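Local coordinates for beta-glucuronidase (uncultured Clostridium sp., PDB 6U7J) that hydrolyses beta-D-glucuronides as a gut microbial glycosyl hydrolase, an activity that reactivates estrogens from their glucuronide conjugates, at the interface of chains A and B. Sequence-based numbering; all coordinates share one arbitrary frame. Chains: chain A/B, Beta-glucuronidase.

Contact 1: the interface of chains A and B. Residues chain A 56, 59, 312-313, 318; chain B 313, 318-320.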
ATOM      1  N   PRO A  56     -20.098 -22.456  -3.911  1.00 31.73           N
ATOM      2  CA  PRO A  56     -19.116 -23.543  -4.002  1.00 29.36           C
ATOM      3  C   PRO A  56     -18.992 -24.306  -2.694  1.00 32.99           C
ATOM      4  O   PRO A  56     -19.181 -23.760  -1.602  1.00 31.28           O
ATOM      5  CB  PRO A  56     -17.811 -22.810  -4.327  1.00 30.03           C
ATOM      6  CG  PRO A  56     -17.988 -21.474  -3.617  1.00 29.47           C
ATOM      7  CD  PRO A  56     -19.455 -21.138  -3.781  1.00 29.19           C
ATOM      8  N   SER A  59     -16.245 -24.346   1.095  1.00 31.20           N
ATOM      9  CA  SER A  59     -15.990 -22.906   1.187  1.00 30.39           C
ATOM     10  C   SER A  59     -16.918 -22.293   2.234  1.00 31.76           C
ATOM     11  O   SER A  59     -17.998 -22.832   2.492  1.00 32.44           O
ATOM     12  CB  SER A  59     -16.202 -22.228  -0.175  1.00 29.72           C
ATOM     13  OG  SER A  59     -16.197 -20.826  -0.085  1.00 27.66           O
ATOM     14  N   ILE A 312     -11.423 -15.052  -0.189  1.00 27.68           N
ATOM     15  CA  ILE A 312     -12.602 -15.486  -0.940  1.00 31.44           C
ATOM     16  C   ILE A 312     -13.346 -16.648  -0.285  1.00 28.72           C
ATOM     17  O   ILE A 312     -14.569 -16.583  -0.111  1.00 30.61           O
ATOM     18  CB  ILE A 312     -12.230 -15.818  -2.399  1.00 35.13           C
ATOM     19  CG1 ILE A 312     -11.576 -14.593  -3.040  1.00 33.71           C
ATOM     20  CG2 ILE A 312     -13.476 -16.231  -3.199  1.00 36.08           C
ATOM     21  CD1 ILE A 312     -11.198 -14.773  -4.475  1.00 36.64           C
ATOM     22  N   ARG A 313     -12.637 -17.715   0.072  1.00 26.04           N
ATOM     23  CA  ARG A 313     -13.277 -18.944   0.520  1.00 29.24           C
ATOM     24  C   ARG A 313     -13.409 -19.049   2.031  1.00 30.49           C
ATOM     25  O   ARG A 313     -13.901 -20.081   2.517  1.00 27.97           O
ATOM     26  CB  ARG A 313     -12.501 -20.152   0.004  1.00 31.15           C
ATOM     27  CG  ARG A 313     -11.065 -20.132   0.499  1.00 33.36           C
ATOM     28  CD  ARG A 313     -10.249 -21.308   0.040  1.00 31.72           C
ATOM     29  NE  ARG A 313     -10.819 -21.977  -1.117  1.00 39.99           N
ATOM     30  CZ  ARG A 313     -10.521 -21.692  -2.378  1.00 42.15           C
ATOM     31  NH1 ARG A 313      -9.656 -20.722  -2.671  1.00 38.32           N
ATOM     32  NH2 ARG A 313     -11.108 -22.388  -3.348  1.00 40.60           N
ATOM     33  N   ASP A 318      -8.340 -25.729   1.245  1.00 30.34           N
ATOM     34  CA  ASP A 318      -7.664 -25.426  -0.014  1.00 29.13           C
ATOM     35  C   ASP A 318      -6.309 -26.123   0.047  1.00 32.54           C
ATOM     36  O   ASP A 318      -5.391 -25.651   0.730  1.00 30.41           O
ATOM     37  CB  ASP A 318      -7.532 -23.921  -0.217  1.00 30.00           C
ATOM     38  CG  ASP A 318      -6.863 -23.548  -1.546  1.00 37.16           C
ATOM     39  OD1 ASP A 318      -6.175 -24.393  -2.151  1.00 38.57           O
ATOM     40  OD2 ASP A 318      -7.012 -22.383  -1.988  1.00 42.87           O
TER
ATOM     41  N   ARG B 313      -1.943 -20.542  -6.901  1.00 26.73           N
ATOM     42  CA  ARG B 313      -2.195 -21.711  -7.735  1.00 27.27           C
ATOM     43  C   ARG B 313      -2.039 -21.438  -9.222  1.00 25.96           C
ATOM     44  O   ARG B 313      -2.368 -22.311 -10.038  1.00 27.97           O
ATOM     45  CB  ARG B 313      -3.595 -22.254  -7.473  1.00 28.53           C
ATOM     46  CG  ARG B 313      -4.660 -21.453  -8.208  1.00 35.36           C
ATOM     47  CD  ARG B 313      -5.917 -21.303  -7.417  1.00 35.83           C
ATOM     48  NE  ARG B 313      -6.321 -22.553  -6.797  1.00 40.35           N
ATOM     49  CZ  ARG B 313      -6.492 -22.676  -5.488  1.00 40.49           C
ATOM     50  NH1 ARG B 313      -6.266 -21.625  -4.710  1.00 33.32           N
ATOM     51  NH2 ARG B 313      -6.874 -23.840  -4.965  1.00 41.05           N
ATOM     52  N   ASP B 318     -10.258 -23.040  -9.925  1.00 29.15           N
ATOM     53  CA  ASP B 318     -10.714 -22.722  -8.567  1.00 29.56           C
ATOM     54  C   ASP B 318     -12.174 -22.295  -8.696  1.00 29.78           C
ATOM     55  O   ASP B 318     -12.472 -21.165  -9.098  1.00 29.33           O
ATOM     56  CB  ASP B 318      -9.851 -21.641  -7.931  1.00 31.15           C
ATOM     57  CG  ASP B 318     -10.298 -21.258  -6.516  1.00 37.62           C
ATOM     58  OD1 ASP B 318     -11.403 -21.641  -6.062  1.00 37.43           O
ATOM     59  OD2 ASP B 318      -9.517 -20.547  -5.847  1.00 42.42           O
ATOM     60  N   GLU B 319     -13.073 -23.211  -8.347  1.00 30.52           N
ATOM     61  CA  GLU B 319     -14.492 -22.977  -8.559  1.00 34.55           C
ATOM     62  C   GLU B 319     -15.034 -21.925  -7.609  1.00 32.28           C
ATOM     63  O   GLU B 319     -15.926 -21.166  -7.992  1.00 31.97           O
ATOM     64  CB  GLU B 319     -15.258 -24.295  -8.426  1.00 35.77           C
ATOM     65  CG  GLU B 319     -14.909 -25.276  -9.540  1.00 32.61           C
ATOM     66  CD  GLU B 319     -16.086 -26.161  -9.939  1.00 42.45           C
ATOM     67  OE1 GLU B 319     -16.103 -27.334  -9.526  1.00 42.07           O
ATOM     68  OE2 GLU B 319     -16.985 -25.683 -10.666  1.00 39.76           O
ATOM     69  N   ALA B 320     -14.494 -21.835  -6.387  1.00 28.76           N
ATOM     70  CA  ALA B 320     -14.910 -20.747  -5.506  1.00 31.34           C
ATOM     71  C   ALA B 320     -14.548 -19.405  -6.123  1.00 31.72           C
ATOM     72  O   ALA B 320     -15.366 -18.476  -6.135  1.00 28.43           O
ATOM     73  CB  ALA B 320     -14.282 -20.899  -4.124  1.00 29.36           C
TER
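The A:Arg313 guanidinium has the carboxylate carbon CG of B:Asp318 at its edge, in plane, while CG of A:Asp318 lies 4.0 Å above that plane, offset toward the rim. The twin is similar, not identical: B:Arg313 has A:Asp318 CG at its edge and OD2 of B:Asp318 over a face. Each grip is end-on, through NH1 and NH2, one nitrogen to each oxygen. In one pair A:Arg313 NH2 donates to B:Asp318 OD1 at 2.8 Å, reaching it from above the carboxylate plane, and NH1 donates to OD2 at 3.2 Å on the syn side; the planes are 28° apart. In the other, B:Arg313 NH1 meets the syn lone pair of A:Asp318 OD2 at 2.9 Å, and B:Arg313 NH2 reaches A:Asp318 OD1 from above the carboxylate plane at 3.0 Å, with the planes 42° apart. CG of each aspartate lies opposite its backbone N (chi1 -178° in A:Asp318), sending the carboxylate toward the partner's arginine. Same-chain salt bridges, A:Arg313 NH1 to A:Asp318 OD2 at 3.2 Å and B:Arg313 NH1 to B:Asp318 OD2 at 3.6 Å, close a ring of alternating charge, probably offsetting the closeness of the arginines. Beside it, A:Pro56 CG rests on B:Ala320 CA at 3.7 Å. This cluster probably holds the two subunits in register.

Contact 2: the interface of chains A and B. Residues chain A 27, 54, 56, 64; chain B 319-320, 323, 351.
Helix 319-332 of chain B, in the TIM barrel domain of this family 2 glycosyl hydrolase, presents B:Glu319 and B:Val323 to the sugar-binding domain of chain A, where strands 27-32 and 53-56 supply A:Ile27 and A:Pro56. The two methyls of B:Val323 divide the work. CG1, anti to the backbone N (chi1 179°), points to A:Ile64, whose branch methyl CG2 meets it at 3.5 Å, the two side chains crossing at a slant. The same CG1 lies 3.8 Å from the backbone oxygen O of A:Asp54. CG2 turns the other way, to the terminal methyl CD1 of A:Ile27 at 3.6 Å, and this pair runs alongside in opposite directions. Ring carbon CD of A:Pro56 also reaches this methyl, 4.0 Å from B:Val323 CG2, so A:Ile64, A:Ile27 and A:Pro56 all pack on the valine. A:Ile27 is met on further sides. Its CG1 is 3.6 Å from the carboxylate oxygen OE2 of B:Glu319, a van der Waals contact, while CB of that glutamate lies 4.0 Å from A:Ile27 CD1. From the neighbouring helix 346-355 the thioether of B:Met351 comes in at about a right angle; its chain bends at the last torsion (chi3 -43°) and carries the end methyl CE to 4.1 Å from A:Ile27 CG1.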
ATOM      1  N   ILE A  27     -20.301 -27.161  -7.305  1.00 29.25           N
ATOM      2  CA  ILE A  27     -21.210 -26.031  -7.144  1.00 29.48           C
ATOM      3  C   ILE A  27     -22.563 -26.558  -6.683  1.00 33.83           C
ATOM      4  O   ILE A  27     -23.204 -27.344  -7.394  1.00 30.62           O
ATOM      5  CB  ILE A  27     -21.355 -25.241  -8.455  1.00 28.62           C
ATOM      6  CG1 ILE A  27     -19.975 -24.809  -8.963  1.00 30.46           C
ATOM      7  CG2 ILE A  27     -22.288 -24.051  -8.263  1.00 29.54           C
ATOM      8  CD1 ILE A  27     -19.228 -23.929  -7.977  1.00 28.59           C
ATOM      9  N   ASP A  54     -25.807 -19.925  -6.836  1.00 32.83           N
ATOM     10  CA  ASP A  54     -24.715 -20.884  -6.779  1.00 34.57           C
ATOM     11  C   ASP A  54     -23.803 -20.596  -5.591  1.00 35.85           C
ATOM     12  O   ASP A  54     -23.519 -19.437  -5.275  1.00 33.34           O
ATOM     13  CB  ASP A  54     -23.914 -20.837  -8.075  1.00 36.64           C
ATOM     14  CG  ASP A  54     -24.714 -21.331  -9.268  1.00 45.10           C
ATOM     15  OD1 ASP A  54     -25.571 -22.239  -9.105  1.00 39.24           O
ATOM     16  OD2 ASP A  54     -24.479 -20.802 -10.373  1.00 49.28           O
ATOM     17  N   PRO A  56     -20.098 -22.456  -3.911  1.00 31.73           N
ATOM     18  CA  PRO A  56     -19.116 -23.543  -4.002  1.00 29.36           C
ATOM     19  C   PRO A  56     -18.992 -24.306  -2.694  1.00 32.99           C
ATOM     20  O   PRO A  56     -19.181 -23.760  -1.602  1.00 31.28           O
ATOM     21  CB  PRO A  56     -17.811 -22.810  -4.327  1.00 30.03           C
ATOM     22  CG  PRO A  56     -17.988 -21.474  -3.617  1.00 29.47           C
ATOM     23  CD  PRO A  56     -19.455 -21.138  -3.781  1.00 29.19           C
ATOM     24  N   ILE A  64     -18.198 -14.874  -0.648  1.00 29.49           N
ATOM     25  CA  ILE A  64     -18.383 -15.194  -2.061  1.00 27.73           C
ATOM     26  C   ILE A  64     -19.138 -14.080  -2.786  1.00 31.31           C
ATOM     27  O   ILE A  64     -18.803 -13.727  -3.921  1.00 32.60           O
ATOM     28  CB  ILE A  64     -19.118 -16.539  -2.210  1.00 30.43           C
ATOM     29  CG1 ILE A  64     -18.283 -17.708  -1.684  1.00 26.31           C
ATOM     30  CG2 ILE A  64     -19.573 -16.727  -3.662  1.00 28.02           C
ATOM     31  CD1 ILE A  64     -16.903 -17.851  -2.309  1.00 26.86           C
TER
ATOM     32  N   GLU B 319     -13.073 -23.211  -8.347  1.00 30.52           N
ATOM     33  CA  GLU B 319     -14.492 -22.977  -8.559  1.00 34.55           C
ATOM     34  C   GLU B 319     -15.034 -21.925  -7.609  1.00 32.28           C
ATOM     35  O   GLU B 319     -15.926 -21.166  -7.992  1.00 31.97           O
ATOM     36  CB  GLU B 319     -15.258 -24.295  -8.426  1.00 35.77           C
ATOM     37  CG  GLU B 319     -14.909 -25.276  -9.540  1.00 32.61           C
ATOM     38  CD  GLU B 319     -16.086 -26.161  -9.939  1.00 42.45           C
ATOM     39  OE1 GLU B 319     -16.103 -27.334  -9.526  1.00 42.07           O
ATOM     40  OE2 GLU B 319     -16.985 -25.683 -10.666  1.00 39.76           O
ATOM     41  N   ALA B 320     -14.494 -21.835  -6.387  1.00 28.76           N
ATOM     42  CA  ALA B 320     -14.910 -20.747  -5.506  1.00 31.34           C
ATOM     43  C   ALA B 320     -14.548 -19.405  -6.123  1.00 31.72           C
ATOM     44  O   ALA B 320     -15.366 -18.476  -6.135  1.00 28.43           O
ATOM     45  CB  ALA B 320     -14.282 -20.899  -4.124  1.00 29.36           C
ATOM     46  N   VAL B 323     -17.135 -18.603  -8.907  1.00 30.93           N
ATOM     47  CA  VAL B 323     -18.400 -18.051  -8.429  1.00 30.04           C
ATOM     48  C   VAL B 323     -18.221 -16.589  -8.044  1.00 27.66           C
ATOM     49  O   VAL B 323     -19.035 -15.733  -8.413  1.00 26.58           O
ATOM     50  CB  VAL B 323     -18.957 -18.874  -7.253  1.00 30.46           C
ATOM     51  CG1 VAL B 323     -20.288 -18.244  -6.761  1.00 25.61           C
ATOM     52  CG2 VAL B 323     -19.170 -20.319  -7.677  1.00 29.85           C
ATOM     53  N   MET B 351     -20.863 -22.875 -16.061  1.00 33.81           N
ATOM     54  CA  MET B 351     -21.347 -21.768 -15.237  1.00 34.84           C
ATOM     55  C   MET B 351     -21.899 -20.630 -16.093  1.00 32.10           C
ATOM     56  O   MET B 351     -22.958 -20.070 -15.785  1.00 33.31           O
ATOM     57  CB  MET B 351     -20.219 -21.277 -14.328  1.00 34.27           C
ATOM     58  CG  MET B 351     -20.653 -20.333 -13.231  1.00 43.90           C
ATOM     59  SD  MET B 351     -19.395 -20.218 -11.931  1.00 46.92           S
ATOM     60  CE  MET B 351     -18.956 -21.931 -11.770  1.00 40.96           C
TER

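Contact 3: the interface of chains A and B. Residues chain A 54; chain B 323, 354-355.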
ATOM      1  N   ASP A  54     -25.807 -19.925  -6.836  1.00 32.83           N
ATOM      2  CA  ASP A  54     -24.715 -20.884  -6.779  1.00 34.57           C
ATOM      3  C   ASP A  54     -23.803 -20.596  -5.591  1.00 35.85           C
ATOM      4  O   ASP A  54     -23.519 -19.437  -5.275  1.00 33.34           O
ATOM      5  CB  ASP A  54     -23.914 -20.837  -8.075  1.00 36.64           C
ATOM      6  CG  ASP A  54     -24.714 -21.331  -9.268  1.00 45.10           C
ATOM      7  OD1 ASP A  54     -25.571 -22.239  -9.105  1.00 39.24           O
ATOM      8  OD2 ASP A  54     -24.479 -20.802 -10.373  1.00 49.28           O
TER
ATOM      9  N   VAL B 323     -17.135 -18.603  -8.907  1.00 30.93           N
ATOM     10  CA  VAL B 323     -18.400 -18.051  -8.429  1.00 30.04           C
ATOM     11  C   VAL B 323     -18.221 -16.589  -8.044  1.00 27.66           C
ATOM     12  O   VAL B 323     -19.035 -15.733  -8.413  1.00 26.58           O
ATOM     13  CB  VAL B 323     -18.957 -18.874  -7.253  1.00 30.46           C
ATOM     14  CG1 VAL B 323     -20.288 -18.244  -6.761  1.00 25.61           C
ATOM     15  CG2 VAL B 323     -19.170 -20.319  -7.677  1.00 29.85           C
ATOM     16  N   GLN B 354     -25.285 -21.643 -17.265  1.00 32.80           N
ATOM     17  CA  GLN B 354     -26.313 -21.563 -16.235  1.00 32.42           C
ATOM     18  C   GLN B 354     -26.622 -20.133 -15.811  1.00 36.37           C
ATOM     19  O   GLN B 354     -27.755 -19.849 -15.413  1.00 36.42           O
ATOM     20  CB  GLN B 354     -25.894 -22.385 -15.022  1.00 34.10           C
ATOM     21  CG  GLN B 354     -25.641 -23.832 -15.365  1.00 40.33           C
ATOM     22  CD  GLN B 354     -25.004 -24.578 -14.232  1.00 43.35           C
ATOM     23  OE1 GLN B 354     -25.090 -24.163 -13.079  1.00 51.83           O
ATOM     24  NE2 GLN B 354     -24.356 -25.689 -14.546  1.00 46.38           N
ATOM     25  N   LYS B 355     -25.654 -19.223 -15.888  1.00 35.55           N
ATOM     26  CA  LYS B 355     -25.874 -17.866 -15.407  1.00 36.20           C
ATOM     27  C   LYS B 355     -26.323 -16.914 -16.505  1.00 37.68           C
ATOM     28  O   LYS B 355     -26.605 -15.749 -16.214  1.00 37.74           O
ATOM     29  CB  LYS B 355     -24.603 -17.332 -14.738  1.00 31.76           C
ATOM     30  CG  LYS B 355     -24.400 -17.895 -13.346  1.00 38.67           C
ATOM     31  CD  LYS B 355     -23.080 -17.465 -12.737  1.00 38.02           C
ATOM     32  CE  LYS B 355     -22.897 -18.128 -11.382  1.00 40.84           C
ATOM     33  NZ  LYS B 355     -24.116 -17.930 -10.551  1.00 43.36           N
TER
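Charge pairing carries this contact: the ammonium of B:Lys355 and the carboxylate of A:Asp54 approach from opposite directions and form a salt bridge that is also a hydrogen bond. B:Lys355 NZ donates to A:Asp54 OD2 at 2.9 Å, coming from above the carboxylate plane, 36° out of it. The lysine chain is extended through its middle torsions and bends at the last one (chi4 -50°), which turns NZ toward the aspartate from the end of helix 346-355. On the other side, CG of A:Asp54 lies anti to its carbonyl carbon (chi1 -67°), and the carboxylate projects from strand 53-56 toward chain B. In the same approach B:Lys355 NZ comes within 3.8 Å of A:Asp54 CB, so the end of the lysine lies against the aspartate side chain.

Packing adds to this: the methylene CE of B:Lys355 lies 3.3 Å from A:Asp54 OD2. B:Gln354, one residue earlier, lies beside the pair. With B:Val323 touching the aspartate backbone as well, A:Asp54 is bordered by two helices of chain B. The salt bridge probably helps fix the sugar-binding domain of one subunit against the barrel domain of its neighbour.

Together the contacts form a continuous stretch of the A-B interface. By the centres of their C-alpha atoms, contact 1 lies about 8 Å from contact 2, contact 2 about 7 Å from contact 3, and the outer two about 14 Å apart. Contacts 1 and 2 share A:Pro56, B:Glu319 and B:Ala320, while contacts 2 and 3 share A:Asp54 and B:Val323. Strand 53-56 of chain A and helix 319-332 of chain B take part in all three. Apolar packing is thus flanked by charged pairs, and two-fold symmetry repeats the arrangement with the chains exchanged, consistent with a pairing of subunits inside the deposited tetramer.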